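Local coordinates for protein Non-ribosomal peptide synthetase (Methanobrevibacter ruminantium, PDB 6VTJ) that probably carries a peptide intermediate on its phosphopantetheine arm and releases it reductively through an adjoining Rossmann-type reductase domain during non-ribosomal peptide synthesis, at residues Gln111-Glu116 with Ile455-Asp460; Gly136-His141 with Ser364-Val369; Lys153-Leu158 with Asp208-Thr213. All coordinates share one frame; numbering follows the deposited sequence.

Contact 1: residues Gln111-Glu116 with Ile455-Asp460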
loop_
_atom_site.group_PDB
_atom_site.type_symbol
_atom_site.label_atom_id
_atom_site.label_comp_id
_atom_site.label_asym_id
_atom_site.label_seq_id
_atom_site.Cartn_x
_atom_site.Cartn_y
_atom_site.Cartn_z
ATOM N N GLN A 111 -0.271 16.186 -19.376
ATOM C CA GLN A 111 0.477 16.259 -20.632
ATOM C C GLN A 111 1.763 17.073 -20.507
ATOM O O GLN A 111 2.679 16.882 -21.310
ATOM C CB GLN A 111 -0.390 16.833 -21.758
ATOM C CG GLN A 111 -1.411 15.853 -22.318
ATOM C CD GLN A 111 -0.961 14.399 -22.187
ATOM O OE1 GLN A 111 -0.003 13.960 -22.841
ATOM N NE2 GLN A 111 -1.655 13.644 -21.335
ATOM N N GLU A 112 1.874 17.935 -19.506
ATOM C CA GLU A 112 3.109 18.667 -19.285
ATOM C C GLU A 112 4.185 17.827 -18.603
ATOM O O GLU A 112 5.320 18.300 -18.492
ATOM C CB GLU A 112 2.832 19.925 -18.450
ATOM C CG GLU A 112 1.649 20.756 -18.942
ATOM C CD GLU A 112 1.423 22.010 -18.103
ATOM O OE1 GLU A 112 2.148 22.204 -17.104
ATOM O OE2 GLU A 112 0.519 22.808 -18.442
ATOM N N ASN A 113 3.870 16.599 -18.169
ATOM C CA ASN A 113 4.782 15.789 -17.348
ATOM C C ASN A 113 5.674 14.931 -18.253
ATOM O O ASN A 113 5.503 13.721 -18.398
ATOM C CB ASN A 113 3.996 14.932 -16.355
ATOM C CG ASN A 113 4.907 14.203 -15.374
ATOM O OD1 ASN A 113 5.959 14.724 -15.009
ATOM N ND2 ASN A 113 4.527 12.984 -14.967
ATOM N N THR A 114 6.664 15.575 -18.857
ATOM C CA THR A 114 7.505 14.931 -19.854
ATOM C C THR A 114 8.970 14.985 -19.443
ATOM O O THR A 114 9.371 15.772 -18.576
ATOM C CB THR A 114 7.352 15.611 -21.210
ATOM O OG1 THR A 114 7.726 16.985 -21.062
ATOM C CG2 THR A 114 5.889 15.519 -21.697
ATOM N N TRP A 115 9.781 14.158 -20.106
ATOM C CA TRP A 115 11.221 14.309 -19.958
ATOM C C TRP A 115 11.660 15.723 -20.333
ATOM O O TRP A 115 12.544 16.298 -19.688
ATOM C CB TRP A 115 11.966 13.279 -20.814
ATOM C CG TRP A 115 13.415 13.604 -20.908
ATOM C CD1 TRP A 115 14.054 14.233 -21.948
ATOM C CD2 TRP A 115 14.418 13.358 -19.907
ATOM N NE1 TRP A 115 15.398 14.374 -21.658
ATOM C CE2 TRP A 115 15.644 13.852 -20.411
ATOM C CE3 TRP A 115 14.400 12.763 -18.640
ATOM C CZ2 TRP A 115 16.838 13.769 -19.687
ATOM C CZ3 TRP A 115 15.593 12.685 -17.914
ATOM C CH2 TRP A 115 16.791 13.188 -18.441
ATOM N N GLU A 116 11.060 16.293 -21.382
ATOM C CA GLU A 116 11.482 17.613 -21.841
ATOM C C GLU A 116 11.305 18.651 -20.743
ATOM O O GLU A 116 12.216 19.445 -20.466
ATOM C CB GLU A 116 10.700 18.009 -23.092
ATOM C CG GLU A 116 11.084 19.385 -23.639
ATOM C CD GLU A 116 10.640 19.589 -25.079
ATOM O OE1 GLU A 116 9.813 20.489 -25.309
ATOM O OE2 GLU A 116 11.122 18.858 -25.976
ATOM N N ILE A 455 7.579 2.838 -16.327
ATOM C CA ILE A 455 8.259 3.615 -15.297
ATOM C C ILE A 455 9.541 4.242 -15.817
ATOM O O ILE A 455 10.260 4.904 -15.057
ATOM C CB ILE A 455 8.558 2.742 -14.055
ATOM C CG1 ILE A 455 9.639 1.705 -14.378
ATOM C CG2 ILE A 455 7.320 2.013 -13.537
ATOM C CD1 ILE A 455 10.160 1.037 -13.130
ATOM N N GLU A 456 9.841 4.080 -17.109
ATOM C CA GLU A 456 11.136 4.482 -17.644
ATOM C C GLU A 456 11.367 5.978 -17.488
ATOM O O GLU A 456 12.484 6.407 -17.162
ATOM C CB GLU A 456 11.253 4.062 -19.116
ATOM N N GLN A 457 10.330 6.800 -17.699
ATOM C CA GLN A 457 10.543 8.230 -17.524
ATOM C C GLN A 457 11.086 8.503 -16.128
ATOM O O GLN A 457 12.069 9.236 -15.957
ATOM C CB GLN A 457 9.252 9.020 -17.783
ATOM C CG GLN A 457 9.417 10.543 -17.649
ATOM C CD GLN A 457 8.231 11.332 -18.206
ATOM O OE1 GLN A 457 8.024 11.382 -19.411
ATOM N NE2 GLN A 457 7.452 11.949 -17.322
ATOM N N THR A 458 10.471 7.903 -15.107
ATOM C CA THR A 458 10.944 8.180 -13.756
ATOM C C THR A 458 12.362 7.647 -13.572
ATOM O O THR A 458 13.217 8.322 -12.986
ATOM C CB THR A 458 9.986 7.588 -12.717
ATOM O OG1 THR A 458 8.694 8.209 -12.839
ATOM C CG2 THR A 458 10.516 7.831 -11.295
ATOM N N VAL A 459 12.639 6.454 -14.092
ATOM C CA VAL A 459 14.004 5.944 -14.040
ATOM C C VAL A 459 14.951 6.995 -14.590
ATOM O O VAL A 459 15.924 7.387 -13.929
ATOM C CB VAL A 459 14.104 4.612 -14.809
ATOM C CG1 VAL A 459 15.559 4.087 -14.854
ATOM C CG2 VAL A 459 13.230 3.602 -14.138
ATOM N N ASP A 460 14.607 7.554 -15.758
ATOM C CA ASP A 460 15.520 8.481 -16.409
ATOM C C ASP A 460 15.719 9.703 -15.550
ATOM O O ASP A 460 16.862 10.156 -15.335
ATOM C CB ASP A 460 14.991 8.887 -17.782
ATOM C CG ASP A 460 15.059 7.765 -18.774
ATOM O OD1 ASP A 460 15.836 6.824 -18.523
ATOM O OD2 ASP A 460 14.321 7.807 -19.777
HETATM O O HOH W 1 7.910 12.260 -14.436
HETATM O O HOH W 2 8.636 12.296 -22.148
#

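Contact 2: residues Gly136-His141 with Ser364-Val369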
loop_
_atom_site.group_PDB
_atom_site.type_symbol
_atom_site.label_atom_id
_atom_site.label_comp_id
_atom_site.label_asym_id
_atom_site.label_seq_id
_atom_site.Cartn_x
_atom_site.Cartn_y
_atom_site.Cartn_z
ATOM N N GLY A 136 5.273 5.305 10.444
ATOM C CA GLY A 136 5.121 4.138 9.607
ATOM C C GLY A 136 6.440 3.781 8.975
ATOM O O GLY A 136 7.428 4.509 9.091
ATOM N N PHE A 137 6.442 2.639 8.275
ATOM C CA PHE A 137 7.663 2.107 7.669
ATOM C C PHE A 137 8.296 3.110 6.705
ATOM O O PHE A 137 9.504 3.372 6.765
ATOM C CB PHE A 137 7.342 0.795 6.942
ATOM C CG PHE A 137 8.544 0.059 6.420
ATOM C CD1 PHE A 137 9.678 -0.097 7.198
ATOM C CD2 PHE A 137 8.517 -0.535 5.164
ATOM C CE1 PHE A 137 10.791 -0.807 6.709
ATOM C CE2 PHE A 137 9.624 -1.237 4.660
ATOM C CZ PHE A 137 10.752 -1.382 5.436
ATOM N N LEU A 138 7.500 3.663 5.792
ATOM C CA LEU A 138 8.047 4.627 4.849
ATOM C C LEU A 138 8.425 5.930 5.551
ATOM O O LEU A 138 9.546 6.426 5.385
ATOM C CB LEU A 138 7.049 4.876 3.717
ATOM C CG LEU A 138 7.499 5.918 2.682
ATOM C CD1 LEU A 138 8.925 5.618 2.099
ATOM C CD2 LEU A 138 6.470 6.033 1.577
ATOM N N GLY A 139 7.524 6.457 6.389
ATOM C CA GLY A 139 7.725 7.781 6.970
ATOM C C GLY A 139 8.988 7.908 7.801
ATOM O O GLY A 139 9.682 8.933 7.738
ATOM N N ILE A 140 9.303 6.877 8.596
ATOM C CA ILE A 140 10.505 6.900 9.426
ATOM C C ILE A 140 11.751 6.960 8.562
ATOM O O ILE A 140 12.747 7.605 8.919
ATOM C CB ILE A 140 10.523 5.678 10.376
ATOM C CG1 ILE A 140 11.545 5.874 11.480
ATOM C CG2 ILE A 140 10.812 4.363 9.645
ATOM C CD1 ILE A 140 11.272 7.069 12.322
ATOM N N HIS A 141 11.715 6.317 7.404
ATOM C CA HIS A 141 12.892 6.324 6.556
ATOM C C HIS A 141 13.003 7.593 5.740
ATOM O O HIS A 141 14.119 8.020 5.429
ATOM C CB HIS A 141 12.871 5.087 5.676
ATOM C CG HIS A 141 13.240 3.848 6.423
ATOM N ND1 HIS A 141 12.300 2.983 6.938
ATOM C CD2 HIS A 141 14.449 3.362 6.797
ATOM C CE1 HIS A 141 12.916 1.991 7.563
ATOM N NE2 HIS A 141 14.220 2.207 7.505
ATOM N N SER A 364 11.437 -2.656 -3.955
ATOM C CA SER A 364 11.758 -1.250 -3.720
ATOM C C SER A 364 12.254 -1.111 -2.286
ATOM O O SER A 364 11.465 -0.965 -1.351
ATOM C CB SER A 364 10.531 -0.390 -3.992
ATOM O OG SER A 364 10.156 -0.471 -5.362
ATOM N N GLN A 365 13.582 -1.164 -2.121
ATOM C CA GLN A 365 14.201 -1.101 -0.800
ATOM C C GLN A 365 13.891 0.235 -0.129
ATOM O O GLN A 365 14.143 1.304 -0.702
ATOM C CB GLN A 365 15.712 -1.298 -0.932
ATOM C CG GLN A 365 16.119 -2.582 -1.710
ATOM C CD GLN A 365 16.416 -2.332 -3.194
ATOM O OE1 GLN A 365 16.026 -1.308 -3.759
ATOM N NE2 GLN A 365 17.140 -3.262 -3.818
ATOM N N ILE A 366 13.367 0.166 1.105
ATOM C CA ILE A 366 12.725 1.320 1.748
ATOM C C ILE A 366 13.684 2.500 1.909
ATOM O O ILE A 366 13.255 3.673 1.863
ATOM C CB ILE A 366 12.108 0.893 3.098
ATOM C CG1 ILE A 366 11.122 1.937 3.627
ATOM C CG2 ILE A 366 13.183 0.705 4.126
ATOM C CD1 ILE A 366 9.887 2.140 2.804
ATOM N N ASP A 367 14.981 2.232 2.102
ATOM C CA ASP A 367 15.915 3.349 2.226
ATOM C C ASP A 367 16.093 4.040 0.882
ATOM O O ASP A 367 16.166 5.272 0.809
ATOM C CB ASP A 367 17.271 2.901 2.822
ATOM C CG ASP A 367 17.794 1.564 2.273
ATOM O OD1 ASP A 367 17.085 0.842 1.537
ATOM O OD2 ASP A 367 18.947 1.210 2.616
ATOM N N TYR A 368 16.067 3.267 -0.204
ATOM C CA TYR A 368 16.134 3.887 -1.513
ATOM C C TYR A 368 14.797 4.487 -1.942
ATOM O O TYR A 368 14.798 5.501 -2.649
ATOM C CB TYR A 368 16.686 2.882 -2.522
ATOM C CG TYR A 368 18.188 2.825 -2.407
ATOM C CD1 TYR A 368 18.793 2.135 -1.365
ATOM C CD2 TYR A 368 19.007 3.496 -3.316
ATOM C CE1 TYR A 368 20.159 2.098 -1.242
ATOM C CE2 TYR A 368 20.383 3.466 -3.196
ATOM C CZ TYR A 368 20.951 2.770 -2.160
ATOM O OH TYR A 368 22.313 2.743 -2.039
ATOM N N VAL A 369 13.651 3.939 -1.497
ATOM C CA VAL A 369 12.387 4.635 -1.739
ATOM C C VAL A 369 12.440 6.026 -1.133
ATOM O O VAL A 369 12.069 7.016 -1.776
ATOM C CB VAL A 369 11.189 3.848 -1.183
ATOM C CG1 VAL A 369 9.917 4.655 -1.382
ATOM C CG2 VAL A 369 11.060 2.512 -1.873
#

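Contact 3: residues Lys153-Leu158 with Asp208-Thr213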
loop_
_atom_site.group_PDB
_atom_site.type_symbol
_atom_site.label_atom_id
_atom_site.label_comp_id
_atom_site.label_asym_id
_atom_site.label_seq_id
_atom_site.Cartn_x
_atom_site.Cartn_y
_atom_site.Cartn_z
ATOM N N LYS A 153 14.690 21.989 8.423
ATOM C CA LYS A 153 13.982 21.411 9.556
ATOM C C LYS A 153 12.896 20.469 9.052
ATOM O O LYS A 153 12.374 20.643 7.948
ATOM C CB LYS A 153 13.334 22.498 10.413
ATOM C CG LYS A 153 14.278 23.301 11.280
ATOM C CD LYS A 153 13.523 23.966 12.418
ATOM C CE LYS A 153 12.434 24.882 11.890
ATOM N NZ LYS A 153 11.874 25.747 12.971
ATOM N N ILE A 154 12.533 19.489 9.875
ATOM C CA ILE A 154 11.450 18.573 9.535
ATOM C C ILE A 154 10.477 18.483 10.711
ATOM O O ILE A 154 10.852 18.070 11.815
ATOM C CB ILE A 154 11.980 17.186 9.134
ATOM C CG1 ILE A 154 10.826 16.278 8.710
ATOM C CG2 ILE A 154 12.768 16.529 10.257
ATOM C CD1 ILE A 154 11.286 15.087 7.905
ATOM N N TYR A 155 9.239 18.893 10.473
ATOM C CA TYR A 155 8.143 18.769 11.420
ATOM C C TYR A 155 7.435 17.445 11.181
ATOM O O TYR A 155 7.002 17.176 10.061
ATOM C CB TYR A 155 7.141 19.907 11.224
ATOM C CG TYR A 155 7.678 21.298 11.486
ATOM C CD1 TYR A 155 8.536 21.918 10.586
ATOM C CD2 TYR A 155 7.301 22.001 12.632
ATOM C CE1 TYR A 155 9.019 23.209 10.825
ATOM C CE2 TYR A 155 7.776 23.284 12.881
ATOM C CZ TYR A 155 8.635 23.880 11.973
ATOM O OH TYR A 155 9.104 25.148 12.216
ATOM N N CYS A 156 7.270 16.646 12.225
ATOM C CA CYS A 156 6.656 15.325 12.092
ATOM C C CYS A 156 5.354 15.325 12.869
ATOM O O CYS A 156 5.369 15.440 14.097
ATOM C CB CYS A 156 7.581 14.226 12.606
ATOM S SG CYS A 156 9.212 14.237 11.857
ATOM N N MET A 157 4.238 15.177 12.167
ATOM C CA MET A 157 2.934 15.181 12.821
ATOM C C MET A 157 2.520 13.759 13.187
ATOM O O MET A 157 2.421 12.893 12.312
ATOM C CB MET A 157 1.877 15.826 11.931
ATOM C CG MET A 157 0.627 16.205 12.705
ATOM S SD MET A 157 -0.789 16.571 11.651
ATOM C CE MET A 157 -0.237 18.069 10.859
ATOM N N LEU A 158 2.240 13.529 14.446
ATOM C CA LEU A 158 1.827 12.254 14.920
ATOM C C LEU A 158 1.012 12.289 16.209
ATOM O O LEU A 158 1.019 13.248 16.914
ATOM C CB LEU A 158 3.039 11.394 15.118
ATOM C CG LEU A 158 4.098 11.795 16.118
ATOM C CD1 LEU A 158 3.741 11.458 17.521
ATOM C CD2 LEU A 158 5.474 11.327 15.804
ATOM N N ASP A 208 1.747 29.228 11.366
ATOM C CA ASP A 208 2.760 30.241 11.633
ATOM C C ASP A 208 4.157 29.630 11.727
ATOM O O ASP A 208 5.019 30.148 12.444
ATOM C CB ASP A 208 2.425 31.006 12.914
ATOM N N GLU A 209 4.389 28.490 11.008
ATOM C CA GLU A 209 5.667 27.787 10.945
ATOM C C GLU A 209 6.237 27.869 9.536
ATOM O O GLU A 209 5.480 27.822 8.558
ATOM C CB GLU A 209 5.533 26.308 11.338
ATOM C CG GLU A 209 5.051 26.060 12.760
ATOM C CD GLU A 209 6.029 26.545 13.811
ATOM O OE1 GLU A 209 7.249 26.560 13.538
ATOM O OE2 GLU A 209 5.567 26.900 14.919
ATOM N N PRO A 210 7.561 28.002 9.401
ATOM C CA PRO A 210 8.213 28.076 8.075
ATOM C C PRO A 210 8.279 26.720 7.368
ATOM O O PRO A 210 9.301 26.026 7.322
ATOM C CB PRO A 210 9.603 28.620 8.419
ATOM C CG PRO A 210 9.867 28.116 9.779
ATOM C CD PRO A 210 8.539 28.136 10.498
ATOM N N ILE A 211 7.147 26.338 6.777
ATOM C CA ILE A 211 6.983 25.062 6.097
ATOM C C ILE A 211 6.977 25.299 4.594
ATOM O O ILE A 211 6.171 26.085 4.078
ATOM C CB ILE A 211 5.706 24.342 6.562
ATOM C CG1 ILE A 211 5.922 23.839 7.993
ATOM C CG2 ILE A 211 5.360 23.186 5.600
ATOM C CD1 ILE A 211 4.666 23.496 8.742
ATOM N N ASP A 212 7.877 24.613 3.892
ATOM C CA ASP A 212 8.003 24.727 2.446
ATOM C C ASP A 212 7.430 23.547 1.680
ATOM O O ASP A 212 6.932 23.734 0.565
ATOM C CB ASP A 212 9.478 24.894 2.074
ATOM C CG ASP A 212 10.108 26.044 2.808
ATOM O OD1 ASP A 212 9.537 27.149 2.721
ATOM O OD2 ASP A 212 11.144 25.854 3.485
ATOM N N THR A 213 7.489 22.340 2.238
ATOM C CA THR A 213 7.021 21.149 1.541
ATOM C C THR A 213 6.277 20.246 2.508
ATOM O O THR A 213 6.816 19.916 3.564
ATOM C CB THR A 213 8.175 20.356 0.939
ATOM O OG1 THR A 213 9.027 21.207 0.154
ATOM C CG2 THR A 213 7.625 19.216 0.087
#

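Contact 1: residues Gln111-Glu116 with Ile455-Asp460
Gln457, near the start of helix 456-464, meets the inverse gamma turn centred on Asn113, just ahead of helix 115-120 and its N-cap residue Thr114. With CG anti to the backbone N (chi1 -179°), the extended side chain reaches across, and its NE2 donates to Asn113 O at 2.8 Å. That bond is nearly straight at the hydrogen (166°), although the donor stands above the carbonyl plane, 55° out of it. The same amide uses two waters: one accepts from NE2 at 2.9 Å and donates to Asn113 OD1, while the other donates to Gln457 OE1 and accepts from Trp115 N at 3.0 Å. Further along, the Trp115 indole and the carboxylate of Asp460 are turned almost perpendicular, with ring atom CZ3 touching Asp460 CB at 3.8 Å. Arg280 NH1 bonds to both Gln457 OE1 and Asn113 O, bridging the two acceptors, while Asn113 ND2 donates to Glu279 O and Val385 O. Thr114 OG1 caps Asn117 N. The contact lies at the surface, where the N-terminal ends of helices 115-120 and 456-464 meet beside strand 385-388, whose Phe386 and His387 touch Thr458 and Ile455.

Contact 2: residues Gly136-His141 with Ser364-Val369
Phe137, near the start of helix 137-149, lays one ring face against Ile366: CG1 sits 3.8 Å from the ring centroid in a CH-pi contact, offset toward the rim. At that rim, Phe137 CZ also meets Ile366 CG2 at 3.5 Å, and elsewhere the ring packs edge-to-face with Phe330. Next comes Leu138, whose CD1 touches two residues of the opposing helix, Ile366 CD1 at 3.7 Å and Val369 CG1 at the same separation. One turn after Phe137, His141 presents a ring face to Ile366 CG2, which stands over its centre, 3.6 Å from the centroid. Ile366 serves both rings because CG1 is anti to its backbone N (chi1 -165°) and CG2 lies between N and the carbonyl carbon. The turn of the imidazole is held by bonds at both nitrogens: ND1 donates to Phe137 O, which lies in the ring plane, at 2.8 Å and almost perfectly straight (176°), while NE2 pairs with Arg324 NH1. An alanine in place of His141 would probably leave Phe137 O and Arg324 without these partners and open a gap over Ile366 CG2. The bundle of side chains joins helix 137-149, the helix after the glycine-rich turn, to helix 366-376, which follows strand 360-365. Gly136 and Gly139 belong to a TGxxGxxG sequence, the glycine-rich turn that opens the first helix of a Rossmann fold in extended short-chain dehydrogenase/reductase relatives and there binds the dinucleotide.

Contact 3: residues Lys153-Leu158 with Asp208-Thr213
Tyr155 points from strand 154-158 at the loop holding Glu209, Pro210 and Ile211. Its CB heads for that loop, and chi1 of -63° sets CG anti to the carbonyl carbon. In the ring, Tyr155 CD1 lies 4.2 Å from Ile211 CG1, which approaches obliquely. On the other side of the ring Tyr155 CE2 comes to 3.4 Å from Glu209 OE1, which sits at the edge near the ring plane, and CZ passes 4.0 Å from Glu209 CB. At the tip, the hydroxyl is gripped twice: Tyr155 OH donates to Glu209 OE1 at 2.7 Å and accepts from Lys153 NZ at 2.9 Å. The carboxylate oxygen is met on its anti side, 23° out of its plane, after a bend at chi2 of Glu209. Pro210 CD brushes Tyr155 OH at 3.5 Å. Lys153 NZ and Glu209 OE1 stay 4.7 Å apart, linked through the phenol. Strand 154-158 runs between strands 129-132 and 190-194; Tyr155 also packs on Leu130, Ile191 and Ile193, and the loop leads into strand 213-216, which pairs with 129-132 on that strand's other side. Asn128 bonds to Lys153 N and Pro210 O, tying both segments together.

How the contacts relate
The contacts form an ordered set along one chain. Contact 1 joins the residues farthest apart in sequence, contact 2 falls between its two segments, and contact 3 lies within the span of contact 2. Contacts 2 and 3 are centred about 19 Å apart and share a mixed, largely parallel sheet; helix 137-149 is followed directly by strand 154-158. The centre of contact 1 is about 23 Å from that of contact 2 and 29 Å from that of contact 3, with no touch between any pair. Contact 2 is buried, the side chain of Phe137 about 10 Å from the bound 4'-phosphopantetheine. Contact 1 lies at the surface beside strand 385-388 of that sheet, so all three gather around one sheet.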